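Local coordinates for protein L-rhamnose mutarotase (PDB 6HHN) that catalyses the anomeric conversion of alpha- to beta-L-rhamnose, a step in the breakdown of the green-algal polysaccharide ulvan, and works as a homodimer, at residues L15-K20 and L63-K68; M19-G24 and A92-V97. All coordinates share one frame; numbering follows the deposited sequence. Where two conformers were deposited one is given.

Contact 1. Residues L15-K20 and L63-K68; sequences LAFKMK and LFAFQK
The carbonyl oxygen of F17 takes the amide of A65 at 2.8 Å (A65 N to F17 O), and the bond is almost straight, 174° at the hydrogen. F17 N in turn donates to A65 O, so the two residues form a hydrogen-bonded antiparallel pair. L15 with Q67 and M19 with L63 repeat the pattern on either side, which gives the ladder six backbone bonds, while A16 with F66 and K18 with F64 are the non-hydrogen-bonded pairs between. At these, CA-H...O contacts bridge the gaps, the shortest from A16 CA to A65 O at 3.0 Å. On the face carrying L15, F17, M19, L63, A65 and Q67, the F17 ring lies over the methyl of A65, with CB 3.5 Å from the ring centroid in a CH-pi contact. F17 CG sits between the backbone N and the carbonyl carbon (chi1 49°), from where the ring can lie over A65. Q67 CG takes the corresponding position, and its amide carbon CD meets the ring edge at CE1, 4.1 Å away, the two planes 85° apart. The other face presents F64 and F66 to the matching phenylalanines of the second subunit, consistent with the family's dimeric alpha/beta-barrel fold. Largely apolar, aromatic-bearing faces thus let one strand pair serve both the probable sugar-binding side, where F17 and Q67 touch Y52, a substrate residue by similarity, and the dimer interface.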
loop_
_atom_site.group_PDB
_atom_site.type_symbol
_atom_site.label_atom_id
_atom_site.label_comp_id
_atom_site.label_asym_id
_atom_site.label_seq_id
_atom_site.Cartn_x
_atom_site.Cartn_y
_atom_site.Cartn_z
ATOM N N LEU A 15 7.302 1.473 -5.392
ATOM C CA LEU A 15 7.050 2.746 -4.746
ATOM C C LEU A 15 5.681 2.715 -4.088
ATOM O O LEU A 15 4.728 2.167 -4.644
ATOM C CB LEU A 15 7.038 3.889 -5.770
ATOM C CG LEU A 15 8.352 4.322 -6.394
ATOM C CD1 LEU A 15 8.052 5.585 -7.193
ATOM C CD2 LEU A 15 9.424 4.543 -5.357
ATOM N N ALA A 16 5.578 3.322 -2.918
ATOM C CA ALA A 16 4.289 3.476 -2.268
ATOM C C ALA A 16 4.184 4.874 -1.685
ATOM O O ALA A 16 5.180 5.459 -1.238
ATOM C CB ALA A 16 4.105 2.444 -1.143
ATOM N N PHE A 17 2.946 5.374 -1.649
ATOM C CA PHE A 17 2.717 6.714 -1.123
ATOM C C PHE A 17 1.291 6.845 -0.631
ATOM O O PHE A 17 0.403 6.093 -1.031
ATOM C CB PHE A 17 3.067 7.812 -2.138
ATOM C CG PHE A 17 2.493 7.632 -3.530
ATOM C CD1 PHE A 17 3.116 6.809 -4.452
ATOM C CD2 PHE A 17 1.334 8.277 -3.910
ATOM C CE1 PHE A 17 2.598 6.647 -5.734
ATOM C CE2 PHE A 17 0.819 8.125 -5.199
ATOM C CZ PHE A 17 1.459 7.309 -6.100
ATOM N N LYS A 18 1.084 7.827 0.245
ATOM C CA LYS A 18 -0.192 8.084 0.893
ATOM C C LYS A 18 -0.735 9.417 0.405
ATOM O O LYS A 18 -0.005 10.413 0.366
ATOM C CB LYS A 18 0.044 8.121 2.411
ATOM C CG LYS A 18 -1.103 8.605 3.246
ATOM C CD LYS A 18 -0.743 8.671 4.748
ATOM C CE LYS A 18 -1.765 9.503 5.481
ATOM N NZ LYS A 18 -1.493 9.613 6.922
ATOM N N MET A 19 -2.016 9.427 0.044
ATOM C CA MET A 19 -2.732 10.632 -0.355
ATOM C C MET A 19 -3.984 10.760 0.493
ATOM O O MET A 19 -4.324 9.858 1.263
ATOM C CB MET A 19 -3.085 10.599 -1.843
ATOM C CG MET A 19 -1.855 10.630 -2.739
ATOM S SD MET A 19 -2.211 10.454 -4.483
ATOM C CE MET A 19 -2.677 8.726 -4.539
ATOM N N LYS A 20 -4.681 11.886 0.349
ATOM C CA LYS A 20 -5.827 12.209 1.187
ATOM C C LYS A 20 -6.991 12.607 0.291
ATOM O O LYS A 20 -6.856 13.502 -0.545
ATOM C CB LYS A 20 -5.519 13.338 2.183
ATOM C CG LYS A 20 -4.442 13.065 3.259
ATOM C CD LYS A 20 -4.831 11.943 4.217
ATOM C CE LYS A 20 -6.090 12.260 5.005
ATOM N NZ LYS A 20 -6.355 11.222 6.058
ATOM N N LEU A 63 -5.769 7.358 1.077
ATOM C CA LEU A 63 -5.459 6.533 -0.085
ATOM C C LEU A 63 -4.033 6.021 0.038
ATOM O O LEU A 63 -3.121 6.788 0.357
ATOM C CB LEU A 63 -5.592 7.359 -1.369
ATOM C CG LEU A 63 -6.978 7.946 -1.628
ATOM C CD1 LEU A 63 -6.931 9.060 -2.680
ATOM C CD2 LEU A 63 -7.953 6.840 -2.056
ATOM N N PHE A 64 -3.851 4.733 -0.198
ATOM C CA PHE A 64 -2.537 4.108 -0.214
ATOM C C PHE A 64 -2.281 3.613 -1.629
ATOM O O PHE A 64 -3.025 2.769 -2.141
ATOM C CB PHE A 64 -2.493 2.966 0.798
ATOM C CG PHE A 64 -2.598 3.420 2.241
ATOM C CD1 PHE A 64 -1.460 3.775 2.951
ATOM C CD2 PHE A 64 -3.825 3.470 2.899
ATOM C CE1 PHE A 64 -1.532 4.168 4.279
ATOM C CE2 PHE A 64 -3.906 3.862 4.246
ATOM C CZ PHE A 64 -2.759 4.220 4.925
ATOM N N ALA A 65 -1.239 4.141 -2.258
ATOM C CA ALA A 65 -0.875 3.813 -3.628
ATOM C C ALA A 65 0.373 2.945 -3.640
ATOM O O ALA A 65 1.320 3.179 -2.875
ATOM C CB ALA A 65 -0.593 5.097 -4.415
ATOM N N PHE A 66 0.368 1.951 -4.536
ATOM C CA PHE A 66 1.501 1.082 -4.805
ATOM C C PHE A 66 1.709 1.049 -6.313
ATOM O O PHE A 66 0.745 0.929 -7.061
ATOM C CB PHE A 66 1.192 -0.339 -4.307
ATOM C CG PHE A 66 2.205 -1.364 -4.730
ATOM C CD1 PHE A 66 2.077 -2.042 -5.941
ATOM C CD2 PHE A 66 3.297 -1.632 -3.934
ATOM C CE1 PHE A 66 3.024 -2.967 -6.338
ATOM C CE2 PHE A 66 4.241 -2.585 -4.327
ATOM C CZ PHE A 66 4.099 -3.241 -5.532
ATOM N N GLN A 67 2.960 1.141 -6.758
ATOM C CA GLN A 67 3.242 0.967 -8.177
ATOM C C GLN A 67 4.653 0.434 -8.352
ATOM O O GLN A 67 5.497 0.518 -7.452
ATOM C CB GLN A 67 3.050 2.260 -8.980
ATOM C CG GLN A 67 3.941 3.362 -8.542
ATOM C CD GLN A 67 3.676 4.720 -9.215
ATOM O OE1 GLN A 67 2.553 5.067 -9.621
ATOM N NE2 GLN A 67 4.711 5.491 -9.302
ATOM N N LYS A 68 4.891 -0.134 -9.523
ATOM C CA LYS A 68 6.226 -0.505 -9.956
ATOM C C LYS A 68 6.684 0.486 -11.011
ATOM O O LYS A 68 5.893 0.914 -11.854
ATOM C CB LYS A 68 6.241 -1.893 -10.572
ATOM C CG LYS A 68 5.936 -2.997 -9.603
ATOM C CD LYS A 68 6.067 -4.323 -10.308
ATOM C CE LYS A 68 5.552 -5.439 -9.444
ATOM N NZ LYS A 68 5.654 -6.770 -10.127
#

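Contact 2. Residues M19-G24 and A92-V97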
loop_
_atom_site.group_PDB
_atom_site.type_symbol
_atom_site.label_atom_id
_atom_site.label_comp_id
_atom_site.label_asym_id
_atom_site.label_seq_id
_atom_site.Cartn_x
_atom_site.Cartn_y
_atom_site.Cartn_z
ATOM N N MET A 19 -2.016 9.427 0.044
ATOM C CA MET A 19 -2.732 10.632 -0.355
ATOM C C MET A 19 -3.984 10.760 0.493
ATOM O O MET A 19 -4.324 9.858 1.263
ATOM C CB MET A 19 -3.085 10.599 -1.843
ATOM C CG MET A 19 -1.855 10.630 -2.739
ATOM S SD MET A 19 -2.211 10.454 -4.483
ATOM C CE MET A 19 -2.677 8.726 -4.539
ATOM N N LYS A 20 -4.681 11.886 0.349
ATOM C CA LYS A 20 -5.827 12.209 1.187
ATOM C C LYS A 20 -6.991 12.607 0.291
ATOM O O LYS A 20 -6.856 13.502 -0.545
ATOM C CB LYS A 20 -5.519 13.338 2.183
ATOM C CG LYS A 20 -4.442 13.065 3.259
ATOM C CD LYS A 20 -4.831 11.943 4.217
ATOM C CE LYS A 20 -6.090 12.260 5.005
ATOM N NZ LYS A 20 -6.355 11.222 6.058
ATOM N N LEU A 21 -8.115 11.935 0.452
ATOM C CA LEU A 21 -9.369 12.281 -0.206
ATOM C C LEU A 21 -10.201 13.167 0.709
ATOM O O LEU A 21 -10.135 13.066 1.945
ATOM C CB LEU A 21 -10.112 10.969 -0.506
ATOM C CG LEU A 21 -11.336 10.926 -1.412
ATOM C CD1 LEU A 21 -10.981 11.345 -2.822
ATOM C CD2 LEU A 21 -11.932 9.531 -1.406
ATOM N N ASN A 22 -10.992 14.040 0.119
ATOM C CA ASN A 22 -11.909 14.834 0.916
ATOM C C ASN A 22 -13.051 13.950 1.417
ATOM O O ASN A 22 -13.445 12.984 0.765
ATOM C CB ASN A 22 -12.469 15.991 0.097
ATOM C CG ASN A 22 -11.419 17.036 -0.247
ATOM O OD1 ASN A 22 -10.335 17.072 0.331
ATOM N ND2 ASN A 22 -11.757 17.912 -1.174
ATOM N N LYS A 23 -13.586 14.296 2.585
ATOM C CA LYS A 23 -14.612 13.469 3.206
ATOM C C LYS A 23 -15.781 13.250 2.256
ATOM O O LYS A 23 -16.264 14.190 1.623
ATOM C CB LYS A 23 -15.121 14.157 4.479
ATOM C CG LYS A 23 -14.034 14.494 5.486
ATOM C CD LYS A 23 -14.613 14.753 6.875
ATOM C CE LYS A 23 -13.682 14.227 7.964
ATOM N NZ LYS A 23 -14.238 14.434 9.335
ATOM N N GLY A 24 -16.233 11.999 2.165
ATOM C CA GLY A 24 -17.437 11.657 1.435
ATOM C C GLY A 24 -17.296 11.513 -0.062
ATOM O O GLY A 24 -18.316 11.365 -0.747
ATOM N N ALA A 92 -9.143 18.168 -8.512
ATOM C CA ALA A 92 -8.720 18.985 -7.380
ATOM C C ALA A 92 -9.842 19.279 -6.392
ATOM O O ALA A 92 -9.549 19.631 -5.251
ATOM C CB ALA A 92 -8.136 20.300 -7.892
ATOM N N ASP A 93 -11.098 19.130 -6.803
ATOM C CA ASP A 93 -12.220 19.417 -5.916
ATOM C C ASP A 93 -12.450 18.329 -4.885
ATOM O O ASP A 93 -13.084 18.603 -3.854
ATOM C CB ASP A 93 -13.510 19.611 -6.724
ATOM C CG ASP A 93 -13.830 18.427 -7.676
ATOM O OD1 ASP A 93 -12.910 17.719 -8.151
ATOM O OD2 ASP A 93 -15.025 18.221 -7.974
ATOM N N ILE A 94 -11.979 17.107 -5.121
ATOM C CA ILE A 94 -12.262 15.999 -4.209
ATOM C C ILE A 94 -11.030 15.459 -3.519
ATOM O O ILE A 94 -11.163 14.571 -2.670
ATOM C CB ILE A 94 -13.054 14.873 -4.898
ATOM C CG1 ILE A 94 -12.210 14.206 -5.972
ATOM C CG2 ILE A 94 -14.361 15.459 -5.468
ATOM C CD1 ILE A 94 -12.954 13.084 -6.685
ATOM N N MET A 95 -9.836 15.936 -3.858
ATOM C CA MET A 95 -8.583 15.517 -3.247
ATOM C C MET A 95 -8.004 16.659 -2.416
ATOM O O MET A 95 -8.269 17.831 -2.680
ATOM C CB MET A 95 -7.535 15.166 -4.330
ATOM C CG MET A 95 -7.924 14.084 -5.307
ATOM S SD MET A 95 -7.767 12.457 -4.581
ATOM C CE MET A 95 -5.977 12.305 -4.425
ATOM N N GLN A 96 -7.205 16.303 -1.414
ATOM C CA GLN A 96 -6.366 17.264 -0.723
ATOM C C GLN A 96 -5.183 17.600 -1.618
ATOM O O GLN A 96 -4.382 16.724 -1.962
ATOM C CB GLN A 96 -5.903 16.703 0.610
ATOM C CG GLN A 96 -5.286 17.728 1.491
ATOM C CD GLN A 96 -4.918 17.169 2.857
ATOM O OE1 GLN A 96 -5.761 17.010 3.731
ATOM N NE2 GLN A 96 -3.667 16.827 3.014
ATOM N N VAL A 97 -5.099 18.853 -2.049
ATOM C CA VAL A 97 -4.147 19.241 -3.067
ATOM C C VAL A 97 -3.360 20.471 -2.663
ATOM O O VAL A 97 -3.769 21.253 -1.809
ATOM C CB VAL A 97 -4.809 19.501 -4.436
ATOM C CG1 VAL A 97 -5.544 18.289 -4.933
ATOM C CG2 VAL A 97 -5.749 20.702 -4.367
HETATM O O HOH W 1 -3.790 13.899 -1.491
#
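K20 and M95-Q96 meet through the backbone: Q96 N donates to K20 O at 3.0 Å, and two residues on, N22 N donates to I94 O at 2.8 Å. The two bonds flank L21 and M95, whose CA atoms come within 4.5 Å in a single beta bridge near the end of strand 13-20. The more closely packed part lies on the inner side. There L21 CD1 presses on I94 O at 3.2 Å and, in the M95 conformer described, also reaches the sulphur of M95, their side chains crossing obliquely. In that conformer M95 is bent at chi2 and chi3 (-78° and -69°), and its terminal methyl CE ends 4.2 Å from M19 SD.

The other side is looser and partly exposed. The aliphatic part of K20 runs beside Q96, both pointing the same way, with K20 CB to Q96 CB at 3.7 Å; the ammonium of K20 continues to T60 O and T62 OG1. A water accepts from K20 N and lies 2.9 Å from Q96 O, to which it can donate, adding a link between the backbones beyond the direct bonds. At the opposite end N22 lays its amide alongside the I94-M95 backbone, and its ND2 makes a weak, bent bond to D93 O at 3.1 Å. An alanine here would probably leave D93 O without this weak donor and open a gap beside the I94-M95 backbone where the amide lay.

The bridge joins the end of strand 13-20 to the loop between helix 82-91 and strand 106-114. Helix 26-34 lines the inner side, with Y29 touching L21 and M95, and A28 and R32 touching I94; R32 also pairs with D93.

Contact 1 and contact 2 follow one another along the same strand, sharing M19 and K20, and their centres lie 14 Å apart. M19 bonds to L63 within the sheet, and the next residue, K20, already turns its carbonyl to the 92-97 loop. The two contacts also touch directly: L63 CD1 packs on M95 CE at 3.8 Å, in the conformer described, and on L21 CB at 4.3 Å. Both border the probable rhamnose site, whose residues are assigned by similarity. The side chain of Y29 lies about 3 Å from that of M95 and about 4 Å from that of L63, while that of Y52 is about 4 Å from the side chain of Q67.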